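Local structure of tapirin (Caldicellulosiruptor kristjanssonii, 6N2B) at residues Ser419-Pro427 and Ser544-Pro552; Asp441-Tyr452 and Ala534-Thr545. The protein probably binds cellulose through its beta-helical C-terminal domain, which also carries a calcium ion, and is thought to serve in cell adhesion. All coordinates share one frame; numbering follows the deposited sequence.

In the fold
Both contacts use helix 536-546 near one end of the beta-helix, and they meet at the helix's last turn, where Ser544 and Thr545 belong to both. Contact 2 lays the helix along strand 448-453, and most of its touching residues are buried; contact 1 ties the chain just beyond the helix to the loop between helix 408-413 and strand 436-441, with more of its residues at the surface. Their chemistry follows: carboxylates at the helix start and aliphatic and hydroxyl side chains further along in contact 2, mainly backbone bonds and bridging waters in contact 1. Tyr452 packs against Leu426 and Pro427, and its side chain and that of Pro427 each lie about 9 Å from the calcium ion.

Contact 1: residues Ser419-Pro427 and Ser544-Pro552; sequences SRMSVTTLP and STLNYIPPP
Ile549 N donates to Arg420 O at 2.8 Å, and Ser422 N donates to Leu546 O, also at 2.8 Å; these two backbone bonds hold a pair of irregular chains running nearly antiparallel, 168° apart, at the C-terminal end of helix 536-546. The helix closes in a Schellman motif, with Asn547 at positive phi, and this turn delivers the residues after it to the loop 419-427. The Arg420 side chain in turn donates to Ile549 O. Bent at chi2 and chi3, it folds back so that NE and NH1 both reach Ile549 O in weak bonds, NE at 3.1 Å and NH1 at 3.0 Å, while Pro550 O lies at the guanidinium edge.

Waters fill in the polar contacts further along: one joins Ser422 OG to Asn547 O, another takes the Thr424 N-H and donates to Thr545 O. Between the two backbone bonds, Met421 CA reaches Asn547 O in a CA-H...O contact.

Arg420 also packs on the Pro551 ring, its NE 3.9 Å from Pro551 CG. The buried Met421 sets CB against Leu546 CB and its methyl CE near Tyr548 CD1, the two side chains crossing at a slant. With chi1 at 179°, the Tyr548 ring swings away from its own backbone N and across to Arg420, and its hydroxyl bonds Leu204 N beyond the contact. CE1 of that ring rests 3.6 Å from Arg420 CB.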
ATOM      1  N   SER A 419      10.423 -16.782  -3.234  1.00 29.43           N
ATOM      2  CA  SER A 419      11.626 -17.576  -3.419  1.00 31.24           C
ATOM      3  C   SER A 419      12.767 -17.126  -2.514  1.00 28.77           C
ATOM      4  O   SER A 419      13.721 -17.886  -2.317  1.00 30.97           O
ATOM      5  CB  SER A 419      12.062 -17.513  -4.882  1.00 27.74           C
ATOM      6  OG  SER A 419      12.552 -16.231  -5.214  1.00 31.13           O
ATOM      7  N   ARG A 420      12.689 -15.923  -1.948  1.00 21.50           N
ATOM      8  CA  ARG A 420      13.795 -15.391  -1.167  1.00 25.11           C
ATOM      9  C   ARG A 420      13.848 -15.924   0.262  1.00 27.83           C
ATOM     10  O   ARG A 420      14.822 -15.641   0.972  1.00 28.46           O
ATOM     11  CB  ARG A 420      13.721 -13.865  -1.147  1.00 25.23           C
ATOM     12  CG  ARG A 420      13.486 -13.257  -2.502  1.00 23.46           C
ATOM     13  CD  ARG A 420      14.488 -13.765  -3.522  1.00 26.41           C
ATOM     14  NE  ARG A 420      15.879 -13.476  -3.169  1.00 26.65           N
ATOM     15  CZ  ARG A 420      16.930 -13.934  -3.852  1.00 29.72           C
ATOM     16  NH1 ARG A 420      18.159 -13.631  -3.474  1.00 19.08           N
ATOM     17  NH2 ARG A 420      16.748 -14.703  -4.923  1.00 49.99           N
ATOM     18  N   MET A 421      12.844 -16.687   0.697  1.00 22.03           N
ATOM     19  CA  MET A 421      12.777 -17.174   2.065  1.00 20.73           C
ATOM     20  C   MET A 421      12.188 -18.568   2.061  1.00 27.30           C
ATOM     21  O   MET A 421      11.588 -19.012   1.076  1.00 29.99           O
ATOM     22  CB  MET A 421      11.939 -16.257   2.962  1.00 20.66           C
ATOM     23  CG  MET A 421      10.445 -16.240   2.620  1.00 28.96           C
ATOM     24  SD  MET A 421       9.485 -14.945   3.457  1.00 34.75           S
ATOM     25  CE  MET A 421      10.436 -13.474   3.040  1.00 14.88           C
ATOM     26  N   SER A 422      12.357 -19.258   3.190  1.00 25.13           N
ATOM     27  CA  SER A 422      11.776 -20.584   3.405  1.00 28.18           C
ATOM     28  C   SER A 422      11.099 -20.562   4.768  1.00 25.31           C
ATOM     29  O   SER A 422      11.764 -20.645   5.802  1.00 28.78           O
ATOM     30  CB  SER A 422      12.838 -21.675   3.320  1.00 28.04           C
ATOM     31  OG  SER A 422      13.709 -21.446   2.216  1.00 23.46           O
ATOM     32  N   VAL A 423       9.780 -20.425   4.779  1.00 28.81           N
ATOM     33  CA  VAL A 423       9.046 -20.358   6.036  1.00 26.31           C
ATOM     34  C   VAL A 423       8.922 -21.766   6.598  1.00 31.52           C
ATOM     35  O   VAL A 423       8.469 -22.685   5.908  1.00 35.82           O
ATOM     36  CB  VAL A 423       7.668 -19.713   5.838  1.00 37.46           C
ATOM     37  CG1 VAL A 423       6.847 -19.804   7.113  1.00 40.20           C
ATOM     38  CG2 VAL A 423       7.829 -18.253   5.426  1.00 40.22           C
ATOM     39  N   THR A 424       9.356 -21.948   7.850  1.00 35.30           N
ATOM     40  CA  THR A 424       9.131 -23.194   8.561  1.00 34.22           C
ATOM     41  C   THR A 424       8.271 -22.855   9.772  1.00 29.96           C
ATOM     42  O   THR A 424       7.062 -22.592   9.607  1.00 42.12           O
ATOM     43  CB  THR A 424      10.453 -23.887   8.940  1.00 35.15           C
ATOM     44  OG1 THR A 424      11.419 -22.922   9.371  1.00 25.04           O
ATOM     45  CG2 THR A 424      11.007 -24.675   7.755  1.00 36.64           C
ATOM     46  N   THR A 425       8.814 -22.857  10.978  1.00 22.86           N
ATOM     47  CA  THR A 425       8.049 -22.587  12.182  1.00 25.89           C
ATOM     48  C   THR A 425       8.618 -21.357  12.885  1.00 37.66           C
ATOM     49  O   THR A 425       9.835 -21.096  12.837  1.00 38.13           O
ATOM     50  CB  THR A 425       8.062 -23.829  13.096  1.00 40.24           C
ATOM     51  OG1 THR A 425       7.133 -24.798  12.577  1.00 43.06           O
ATOM     52  CG2 THR A 425       7.697 -23.492  14.540  1.00 43.83           C
ATOM     53  N   LEU A 426       7.737 -20.578  13.490  1.00 38.50           N
ATOM     54  CA  LEU A 426       8.325 -19.456  14.201  1.00 30.35           C
ATOM     55  C   LEU A 426       8.675 -19.871  15.632  1.00 33.38           C
ATOM     56  O   LEU A 426       7.890 -20.576  16.284  1.00 26.78           O
ATOM     57  CB  LEU A 426       7.357 -18.275  14.210  1.00 25.03           C
ATOM     58  CG  LEU A 426       7.487 -17.287  13.053  1.00 21.57           C
ATOM     59  CD1 LEU A 426       7.637 -18.004  11.753  1.00 26.54           C
ATOM     60  CD2 LEU A 426       6.289 -16.351  13.008  1.00 23.90           C
ATOM     61  N   PRO A 427       9.854 -19.472  16.114  1.00 31.46           N
ATOM     62  CA  PRO A 427      10.307 -19.900  17.442  1.00 16.20           C
ATOM     63  C   PRO A 427       9.413 -19.413  18.575  1.00 22.77           C
ATOM     64  O   PRO A 427       8.697 -18.418  18.468  1.00 21.71           O
ATOM     65  CB  PRO A 427      11.695 -19.271  17.553  1.00 18.72           C
ATOM     66  CG  PRO A 427      11.654 -18.098  16.615  1.00 28.05           C
ATOM     67  CD  PRO A 427      10.827 -18.580  15.458  1.00 29.46           C
ATOM     68  N   SER A 544      17.786 -15.327   9.837  1.00 25.31           N
ATOM     69  CA  SER A 544      17.920 -16.705  10.288  1.00 22.50           C
ATOM     70  C   SER A 544      16.559 -17.394  10.367  1.00 21.82           C
ATOM     71  O   SER A 544      16.383 -18.496   9.845  1.00 17.52           O
ATOM     72  CB  SER A 544      18.640 -16.722  11.629  1.00 16.43           C
ATOM     73  OG  SER A 544      18.370 -17.915  12.330  1.00 49.85           O
ATOM     74  N   THR A 545      15.573 -16.737  10.983  1.00 20.40           N
ATOM     75  CA  THR A 545      14.272 -17.362  11.228  1.00 17.57           C
ATOM     76  C   THR A 545      13.546 -17.719   9.925  1.00 24.11           C
ATOM     77  O   THR A 545      12.981 -18.812   9.787  1.00 20.03           O
ATOM     78  CB  THR A 545      13.424 -16.415  12.076  1.00 21.49           C
ATOM     79  OG1 THR A 545      13.959 -16.367  13.399  1.00 32.84           O
ATOM     80  CG2 THR A 545      11.987 -16.863  12.145  1.00 24.90           C
ATOM     81  N   LEU A 546      13.531 -16.800   8.962  1.00 25.54           N
ATOM     82  CA  LEU A 546      12.847 -17.028   7.692  1.00 27.95           C
ATOM     83  C   LEU A 546      13.722 -17.689   6.638  1.00 22.96           C
ATOM     84  O   LEU A 546      13.224 -17.953   5.535  1.00 22.84           O
ATOM     85  CB  LEU A 546      12.327 -15.705   7.115  1.00 32.82           C
ATOM     86  CG  LEU A 546      11.429 -14.854   8.002  1.00 29.54           C
ATOM     87  CD1 LEU A 546      11.059 -13.546   7.288  1.00 15.09           C
ATOM     88  CD2 LEU A 546      10.192 -15.668   8.425  1.00 23.35           C
ATOM     89  N   ASN A 547      15.002 -17.940   6.929  1.00 20.36           N
ATOM     90  CA  ASN A 547      15.940 -18.470   5.948  1.00 16.38           C
ATOM     91  C   ASN A 547      15.909 -17.580   4.709  1.00 20.41           C
ATOM     92  O   ASN A 547      15.582 -17.995   3.595  1.00 16.04           O
ATOM     93  CB  ASN A 547      15.618 -19.931   5.629  1.00 22.56           C
ATOM     94  CG  ASN A 547      16.770 -20.666   4.958  1.00 27.47           C
ATOM     95  OD1 ASN A 547      17.903 -20.185   4.921  1.00 28.02           O
ATOM     96  ND2 ASN A 547      16.475 -21.852   4.424  1.00 21.98           N
ATOM     97  N   TYR A 548      16.211 -16.311   4.958  1.00 25.42           N
ATOM     98  CA  TYR A 548      16.032 -15.242   3.989  1.00 28.51           C
ATOM     99  C   TYR A 548      17.345 -14.994   3.274  1.00 25.11           C
ATOM    100  O   TYR A 548      18.389 -14.910   3.919  1.00 22.03           O
ATOM    101  CB  TYR A 548      15.574 -13.953   4.672  1.00 24.49           C
ATOM    102  CG  TYR A 548      15.410 -12.805   3.698  1.00 27.00           C
ATOM    103  CD1 TYR A 548      14.500 -12.881   2.644  1.00 20.85           C
ATOM    104  CD2 TYR A 548      16.181 -11.650   3.822  1.00 26.94           C
ATOM    105  CE1 TYR A 548      14.359 -11.826   1.755  1.00 25.10           C
ATOM    106  CE2 TYR A 548      16.049 -10.595   2.936  1.00 20.08           C
ATOM    107  CZ  TYR A 548      15.139 -10.686   1.906  1.00 26.44           C
ATOM    108  OH  TYR A 548      15.008  -9.637   1.024  1.00 23.56           O
ATOM    109  N   ILE A 549      17.292 -14.872   1.953  1.00 27.31           N
ATOM    110  CA  ILE A 549      18.457 -14.542   1.141  1.00 32.99           C
ATOM    111  C   ILE A 549      18.195 -13.220   0.427  1.00 34.01           C
ATOM    112  O   ILE A 549      17.460 -13.166  -0.562  1.00 38.09           O
ATOM    113  CB  ILE A 549      18.788 -15.657   0.131  1.00 32.66           C
ATOM    114  CG1 ILE A 549      18.927 -17.002   0.829  1.00 27.40           C
ATOM    115  CG2 ILE A 549      20.076 -15.325  -0.603  1.00 23.62           C
ATOM    116  CD1 ILE A 549      18.245 -18.135   0.133  1.00 31.99           C
ATOM    117  N   PRO A 550      18.787 -12.127   0.899  1.00 29.62           N
ATOM    118  CA  PRO A 550      18.589 -10.830   0.237  1.00 30.54           C
ATOM    119  C   PRO A 550      19.135 -10.841  -1.178  1.00 35.40           C
ATOM    120  O   PRO A 550      20.222 -11.384  -1.429  1.00 34.17           O
ATOM    121  CB  PRO A 550      19.364  -9.845   1.129  1.00 33.11           C
ATOM    122  CG  PRO A 550      20.094 -10.673   2.131  1.00 25.02           C
ATOM    123  CD  PRO A 550      19.395 -11.980   2.224  1.00 24.49           C
ATOM    124  N   PRO A 551      18.416 -10.225  -2.117  1.00 45.72           N
ATOM    125  CA  PRO A 551      18.747 -10.344  -3.560  1.00 47.37           C
ATOM    126  C   PRO A 551      20.092  -9.742  -3.941  1.00 58.95           C
ATOM    127  O   PRO A 551      20.944 -10.465  -4.485  1.00 56.60           O
ATOM    128  CB  PRO A 551      17.601  -9.586  -4.241  1.00 39.84           C
ATOM    129  CG  PRO A 551      16.498  -9.598  -3.236  1.00 35.82           C
ATOM    130  CD  PRO A 551      17.141  -9.526  -1.901  1.00 34.91           C
ATOM    131  N   PRO A 552      20.335  -8.428  -3.669  1.00 69.41           N
ATOM    132  CA  PRO A 552      21.313  -7.574  -4.373  1.00 71.91           C
ATOM    133  C   PRO A 552      21.971  -8.156  -5.619  1.00 54.74           C
ATOM    134  O   PRO A 552      21.249  -8.400  -6.580  1.00 53.05           O
ATOM    135  CB  PRO A 552      22.371  -7.316  -3.286  1.00 74.68           C
ATOM    136  CG  PRO A 552      21.615  -7.571  -1.923  1.00 74.70           C
ATOM    137  CD  PRO A 552      20.179  -7.910  -2.300  1.00 54.29           C
TER
HETATM  138  O   HOH W   1      13.155 -21.474   7.735  0.97 23.41           O
HETATM  139  O   HOH W   2      15.467 -19.346   1.237  0.96 30.16           O
HETATM  140  O   HOH W   3       9.968 -19.925   9.336  1.00 28.62           O

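Contact 2: residues Asp441-Tyr452 and Ala534-Thr545; sequences DKSATPWEIVVY and AGSTIESSITST
Gly535 N, at the N-cap position of helix 536-546, donates to Glu448 OE1 at 2.9 Å; the bond, fairly straight (158°), meets the syn lone pair of OE1. Strand 448-452 runs almost parallel to this helix, 16° between their directions and 8.6 Å between axes, at one end of the beta-helix domain.

Water extends the polar group at the helix start. One molecule donates to both Glu448 OE1 and Asp441 OD2, and a second donates to Asp441 OD2 while accepting from Thr537 N. Asp441 OD1 turns back into its own loop, gripped by Ser443 OG, by Ser443 N in an Asx turn and by Ala444 N in the wider Asx motif. With an alanine here, both waters would probably lose an acceptor and the turn through Ser443 and Ala444 would be freer to shift.

Further along, the packing is aliphatic: Val450 CG1, set between its backbone N and carbonyl carbon (chi1 49°), turns to Ile538 CD1 at 3.7 Å, the two side chains lying antiparallel alongside one another.

At the far end, Tyr452 OH and Ser541 OG share a hydrogen bond of 2.7 Å, with OG near the plane of the ring at its edge. The Thr545 methyl CG2 lies 3.5 Å from Tyr452 CE1.

With two carboxylates gathered at the N-terminal end, where backbone N-H groups point outward, the helix dipole would probably favour their negative charge.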
ATOM      1  N   ASP A 441      17.770  -6.502  21.415  1.00 18.90           N
ATOM      2  CA  ASP A 441      19.049  -5.804  21.267  1.00 16.10           C
ATOM      3  C   ASP A 441      19.008  -4.558  22.142  1.00 18.57           C
ATOM      4  O   ASP A 441      18.297  -3.599  21.822  1.00 17.03           O
ATOM      5  CB  ASP A 441      19.308  -5.439  19.806  1.00 14.27           C
ATOM      6  CG  ASP A 441      20.622  -4.680  19.587  1.00 26.04           C
ATOM      7  OD1 ASP A 441      21.328  -4.318  20.567  1.00 21.44           O
ATOM      8  OD2 ASP A 441      20.942  -4.440  18.396  1.00 22.97           O
ATOM      9  N   LYS A 442      19.759  -4.567  23.244  1.00 18.30           N
ATOM     10  CA  LYS A 442      19.846  -3.391  24.099  1.00 25.32           C
ATOM     11  C   LYS A 442      21.022  -2.499  23.744  1.00 24.99           C
ATOM     12  O   LYS A 442      21.165  -1.430  24.340  1.00 27.04           O
ATOM     13  CB  LYS A 442      19.928  -3.790  25.573  1.00 21.32           C
ATOM     14  CG  LYS A 442      18.616  -4.244  26.165  1.00 21.62           C
ATOM     15  CD  LYS A 442      18.676  -4.393  27.686  1.00 23.87           C
ATOM     16  CE  LYS A 442      17.286  -4.666  28.288  1.00 26.02           C
ATOM     17  NZ  LYS A 442      17.247  -4.689  29.772  1.00 22.37           N
ATOM     18  N   SER A 443      21.860  -2.906  22.786  1.00 31.05           N
ATOM     19  CA  SER A 443      22.940  -2.033  22.334  1.00 33.71           C
ATOM     20  C   SER A 443      22.419  -0.888  21.476  1.00 28.70           C
ATOM     21  O   SER A 443      23.084   0.147  21.369  1.00 25.81           O
ATOM     22  CB  SER A 443      23.988  -2.836  21.557  1.00 27.66           C
ATOM     23  OG  SER A 443      23.705  -2.834  20.169  1.00 34.05           O
ATOM     24  N   ALA A 444      21.244  -1.053  20.876  1.00 32.76           N
ATOM     25  CA  ALA A 444      20.603  -0.007  20.098  1.00 26.31           C
ATOM     26  C   ALA A 444      19.906   1.001  21.013  1.00 33.67           C
ATOM     27  O   ALA A 444      19.660   0.750  22.199  1.00 34.55           O
ATOM     28  CB  ALA A 444      19.602  -0.620  19.122  1.00 22.50           C
ATOM     29  N   THR A 445      19.595   2.161  20.445  1.00 36.30           N
ATOM     30  CA  THR A 445      18.893   3.214  21.169  1.00 28.93           C
ATOM     31  C   THR A 445      17.850   3.812  20.242  1.00 31.37           C
ATOM     32  O   THR A 445      18.211   4.422  19.227  1.00 37.90           O
ATOM     33  CB  THR A 445      19.861   4.292  21.648  1.00 35.79           C
ATOM     34  OG1 THR A 445      20.941   3.673  22.364  1.00 46.04           O
ATOM     35  CG2 THR A 445      19.139   5.302  22.553  1.00 35.64           C
ATOM     36  N   PRO A 446      16.551   3.614  20.506  1.00 25.09           N
ATOM     37  CA  PRO A 446      15.953   2.818  21.577  1.00 21.32           C
ATOM     38  C   PRO A 446      16.195   1.327  21.445  1.00 23.19           C
ATOM     39  O   PRO A 446      16.640   0.867  20.394  1.00 23.00           O
ATOM     40  CB  PRO A 446      14.452   3.101  21.424  1.00 26.77           C
ATOM     41  CG  PRO A 446      14.346   4.258  20.486  1.00 21.15           C
ATOM     42  CD  PRO A 446      15.522   4.152  19.602  1.00 22.71           C
ATOM     43  N   TRP A 447      15.885   0.584  22.505  1.00 26.45           N
ATOM     44  CA  TRP A 447      15.985  -0.867  22.465  1.00 21.30           C
ATOM     45  C   TRP A 447      15.110  -1.425  21.352  1.00 25.48           C
ATOM     46  O   TRP A 447      14.029  -0.904  21.059  1.00 24.44           O
ATOM     47  CB  TRP A 447      15.549  -1.474  23.794  1.00 18.57           C
ATOM     48  CG  TRP A 447      16.402  -1.122  24.957  1.00 24.53           C
ATOM     49  CD1 TRP A 447      17.661  -0.566  24.935  1.00 24.10           C
ATOM     50  CD2 TRP A 447      16.067  -1.304  26.332  1.00 28.73           C
ATOM     51  NE1 TRP A 447      18.121  -0.393  26.224  1.00 20.54           N
ATOM     52  CE2 TRP A 447      17.163  -0.835  27.097  1.00 24.61           C
ATOM     53  CE3 TRP A 447      14.945  -1.821  26.995  1.00 23.75           C
ATOM     54  CZ2 TRP A 447      17.164  -0.867  28.483  1.00 21.08           C
ATOM     55  CZ3 TRP A 447      14.947  -1.851  28.370  1.00 24.74           C
ATOM     56  CH2 TRP A 447      16.050  -1.376  29.103  1.00 29.74           C
ATOM     57  N   GLU A 448      15.577  -2.507  20.743  1.00 22.23           N
ATOM     58  CA  GLU A 448      14.874  -3.153  19.650  1.00 18.56           C
ATOM     59  C   GLU A 448      14.567  -4.590  20.043  1.00 22.83           C
ATOM     60  O   GLU A 448      15.404  -5.277  20.637  1.00 25.00           O
ATOM     61  CB  GLU A 448      15.707  -3.109  18.361  1.00 21.71           C
ATOM     62  CG  GLU A 448      16.142  -1.712  17.930  1.00 13.16           C
ATOM     63  CD  GLU A 448      16.803  -1.697  16.544  1.00 26.90           C
ATOM     64  OE1 GLU A 448      16.818  -2.759  15.860  1.00 18.13           O
ATOM     65  OE2 GLU A 448      17.314  -0.615  16.137  1.00 24.22           O
ATOM     66  N   ILE A 449      13.357  -5.040  19.753  1.00 19.57           N
ATOM     67  CA  ILE A 449      12.986  -6.423  20.008  1.00 15.36           C
ATOM     68  C   ILE A 449      12.110  -6.859  18.858  1.00 15.41           C
ATOM     69  O   ILE A 449      11.279  -6.087  18.374  1.00 20.40           O
ATOM     70  CB  ILE A 449      12.265  -6.619  21.365  1.00 13.89           C
ATOM     71  CG1 ILE A 449      11.753  -8.059  21.504  1.00 15.19           C
ATOM     72  CG2 ILE A 449      11.129  -5.647  21.562  1.00  8.31           C
ATOM     73  CD1 ILE A 449      11.519  -8.501  22.957  1.00  9.78           C
ATOM     74  N   VAL A 450      12.334  -8.074  18.377  1.00 16.85           N
ATOM     75  CA  VAL A 450      11.445  -8.701  17.410  1.00 19.55           C
ATOM     76  C   VAL A 450      10.685  -9.802  18.134  1.00 23.44           C
ATOM     77  O   VAL A 450      11.276 -10.572  18.904  1.00 21.65           O
ATOM     78  CB  VAL A 450      12.207  -9.254  16.197  1.00 15.94           C
ATOM     79  CG1 VAL A 450      13.384 -10.099  16.652  1.00 16.58           C
ATOM     80  CG2 VAL A 450      11.264 -10.052  15.334  1.00 14.60           C
ATOM     81  N   VAL A 451       9.375  -9.853  17.919  1.00 17.51           N
ATOM     82  CA  VAL A 451       8.510 -10.822  18.576  1.00 17.27           C
ATOM     83  C   VAL A 451       7.975 -11.788  17.521  1.00 15.08           C
ATOM     84  O   VAL A 451       7.353 -11.368  16.540  1.00 12.57           O
ATOM     85  CB  VAL A 451       7.387 -10.111  19.344  1.00 15.85           C
ATOM     86  CG1 VAL A 451       6.376 -11.115  19.898  1.00 12.42           C
ATOM     87  CG2 VAL A 451       8.013  -9.276  20.474  1.00 11.77           C
ATOM     88  N   TYR A 452       8.230 -13.079  17.710  1.00 16.43           N
ATOM     89  CA  TYR A 452       7.744 -14.111  16.803  1.00 18.05           C
ATOM     90  C   TYR A 452       6.520 -14.786  17.406  1.00 17.49           C
ATOM     91  O   TYR A 452       6.541 -15.190  18.570  1.00 18.33           O
ATOM     92  CB  TYR A 452       8.819 -15.153  16.520  1.00 18.39           C
ATOM     93  CG  TYR A 452      10.045 -14.588  15.852  1.00 27.82           C
ATOM     94  CD1 TYR A 452      10.098 -14.434  14.474  1.00 19.82           C
ATOM     95  CD2 TYR A 452      11.163 -14.203  16.606  1.00 27.59           C
ATOM     96  CE1 TYR A 452      11.233 -13.918  13.860  1.00 21.28           C
ATOM     97  CE2 TYR A 452      12.303 -13.681  15.994  1.00 18.17           C
ATOM     98  CZ  TYR A 452      12.329 -13.549  14.622  1.00 20.81           C
ATOM     99  OH  TYR A 452      13.444 -13.040  14.001  1.00 24.71           O
ATOM    100  N   ALA A 534      15.368  -2.024  10.904  1.00 14.15           N
ATOM    101  CA  ALA A 534      15.942  -2.745  12.038  1.00 22.09           C
ATOM    102  C   ALA A 534      17.466  -2.730  12.015  1.00 17.83           C
ATOM    103  O   ALA A 534      18.097  -2.752  10.953  1.00 14.68           O
ATOM    104  CB  ALA A 534      15.464  -4.202  12.052  1.00 16.94           C
ATOM    105  N   GLY A 535      18.052  -2.720  13.212  1.00 18.63           N
ATOM    106  CA  GLY A 535      19.473  -2.961  13.375  1.00 17.03           C
ATOM    107  C   GLY A 535      19.849  -4.407  13.066  1.00 18.81           C
ATOM    108  O   GLY A 535      19.012  -5.270  12.787  1.00 19.87           O
ATOM    109  N   SER A 536      21.152  -4.680  13.137  1.00 15.13           N
ATOM    110  CA  SER A 536      21.651  -5.912  12.532  1.00 27.79           C
ATOM    111  C   SER A 536      21.310  -7.144  13.372  1.00 24.31           C
ATOM    112  O   SER A 536      21.006  -8.209  12.819  1.00 22.25           O
ATOM    113  CB  SER A 536      23.153  -5.792  12.283  1.00 19.48           C
ATOM    114  OG  SER A 536      23.773  -5.100  13.334  1.00 24.97           O
ATOM    115  N   THR A 537      21.358  -7.021  14.702  1.00 18.45           N
ATOM    116  CA  THR A 537      20.913  -8.103  15.573  1.00 16.14           C
ATOM    117  C   THR A 537      19.513  -8.544  15.201  1.00 20.93           C
ATOM    118  O   THR A 537      19.231  -9.745  15.123  1.00 27.11           O
ATOM    119  CB  THR A 537      20.944  -7.650  17.034  1.00 15.96           C
ATOM    120  OG1 THR A 537      22.244  -7.157  17.357  1.00 20.25           O
ATOM    121  CG2 THR A 537      20.602  -8.773  17.960  1.00 11.23           C
ATOM    122  N   ILE A 538      18.623  -7.582  14.957  1.00 18.55           N
ATOM    123  CA  ILE A 538      17.253  -7.924  14.615  1.00 18.20           C
ATOM    124  C   ILE A 538      17.179  -8.485  13.199  1.00 19.57           C
ATOM    125  O   ILE A 538      16.470  -9.466  12.953  1.00 23.94           O
ATOM    126  CB  ILE A 538      16.341  -6.702  14.819  1.00 16.04           C
ATOM    127  CG1 ILE A 538      16.358  -6.289  16.292  1.00 16.88           C
ATOM    128  CG2 ILE A 538      14.921  -6.991  14.395  1.00 12.49           C
ATOM    129  CD1 ILE A 538      15.833  -7.352  17.222  1.00 18.85           C
ATOM    130  N   GLU A 539      17.925  -7.904  12.254  1.00 20.61           N
ATOM    131  CA  GLU A 539      17.940  -8.457  10.900  1.00 22.87           C
ATOM    132  C   GLU A 539      18.482  -9.879  10.898  1.00 28.27           C
ATOM    133  O   GLU A 539      17.919 -10.773  10.255  1.00 23.78           O
ATOM    134  CB  GLU A 539      18.778  -7.596   9.964  1.00 21.33           C
ATOM    135  CG  GLU A 539      18.161  -6.302   9.529  1.00 31.72           C
ATOM    136  CD  GLU A 539      18.964  -5.613   8.406  1.00 49.06           C
ATOM    137  OE1 GLU A 539      19.890  -6.266   7.844  1.00 35.99           O
ATOM    138  OE2 GLU A 539      18.661  -4.425   8.094  1.00 36.68           O
ATOM    139  N   SER A 540      19.598 -10.097  11.601  1.00 29.94           N
ATOM    140  CA  SER A 540      20.175 -11.433  11.691  1.00 27.85           C
ATOM    141  C   SER A 540      19.166 -12.424  12.256  1.00 26.31           C
ATOM    142  O   SER A 540      19.058 -13.555  11.770  1.00 30.31           O
ATOM    143  CB  SER A 540      21.448 -11.400  12.543  1.00 27.21           C
ATOM    144  OG  SER A 540      22.052 -12.685  12.619  1.00 49.17           O
ATOM    145  N   SER A 541      18.400 -12.012  13.265  1.00 21.89           N
ATOM    146  CA  SER A 541      17.381 -12.900  13.810  1.00 25.60           C
ATOM    147  C   SER A 541      16.311 -13.232  12.769  1.00 23.68           C
ATOM    148  O   SER A 541      15.905 -14.391  12.632  1.00 17.95           O
ATOM    149  CB  SER A 541      16.754 -12.267  15.046  1.00 19.02           C
ATOM    150  OG  SER A 541      15.673 -13.071  15.473  1.00 28.15           O
ATOM    151  N   ILE A 542      15.840 -12.222  12.031  1.00 21.74           N
ATOM    152  CA  ILE A 542      14.799 -12.445  11.028  1.00 24.61           C
ATOM    153  C   ILE A 542      15.357 -13.229   9.844  1.00 23.16           C
ATOM    154  O   ILE A 542      14.703 -14.144   9.327  1.00 20.81           O
ATOM    155  CB  ILE A 542      14.191 -11.099  10.576  1.00 26.62           C
ATOM    156  CG1 ILE A 542      13.480 -10.410  11.746  1.00 25.29           C
ATOM    157  CG2 ILE A 542      13.259 -11.280   9.345  1.00 19.87           C
ATOM    158  CD1 ILE A 542      13.108  -8.976  11.478  1.00 15.40           C
ATOM    159  N   THR A 543      16.553 -12.859   9.373  1.00 17.58           N
ATOM    160  CA  THR A 543      17.158 -13.585   8.265  1.00 21.34           C
ATOM    161  C   THR A 543      17.316 -15.053   8.621  1.00 23.95           C
ATOM    162  O   THR A 543      16.980 -15.940   7.825  1.00 24.02           O
ATOM    163  CB  THR A 543      18.514 -12.969   7.892  1.00 25.73           C
ATOM    164  OG1 THR A 543      18.347 -11.604   7.492  1.00 19.34           O
ATOM    165  CG2 THR A 543      19.137 -13.722   6.746  1.00 20.87           C
ATOM    166  N   SER A 544      17.786 -15.327   9.837  1.00 25.31           N
ATOM    167  CA  SER A 544      17.920 -16.705  10.288  1.00 22.50           C
ATOM    168  C   SER A 544      16.559 -17.394  10.367  1.00 21.82           C
ATOM    169  O   SER A 544      16.383 -18.496   9.845  1.00 17.52           O
ATOM    170  CB  SER A 544      18.640 -16.722  11.629  1.00 16.43           C
ATOM    171  OG  SER A 544      18.370 -17.915  12.330  1.00 49.85           O
ATOM    172  N   THR A 545      15.573 -16.737  10.983  1.00 20.40           N
ATOM    173  CA  THR A 545      14.272 -17.362  11.228  1.00 17.57           C
ATOM    174  C   THR A 545      13.546 -17.719   9.925  1.00 24.11           C
ATOM    175  O   THR A 545      12.981 -18.812   9.787  1.00 20.03           O
ATOM    176  CB  THR A 545      13.424 -16.415  12.076  1.00 21.49           C
ATOM    177  OG1 THR A 545      13.959 -16.367  13.399  1.00 32.84           O
ATOM    178  CG2 THR A 545      11.987 -16.863  12.145  1.00 24.90           C
TER
HETATM  179  O   HOH W   4      19.087  -4.386  16.059  1.00 16.07           O
HETATM  180  O   HOH W   5      22.694  -4.961  16.218  0.95 22.98           O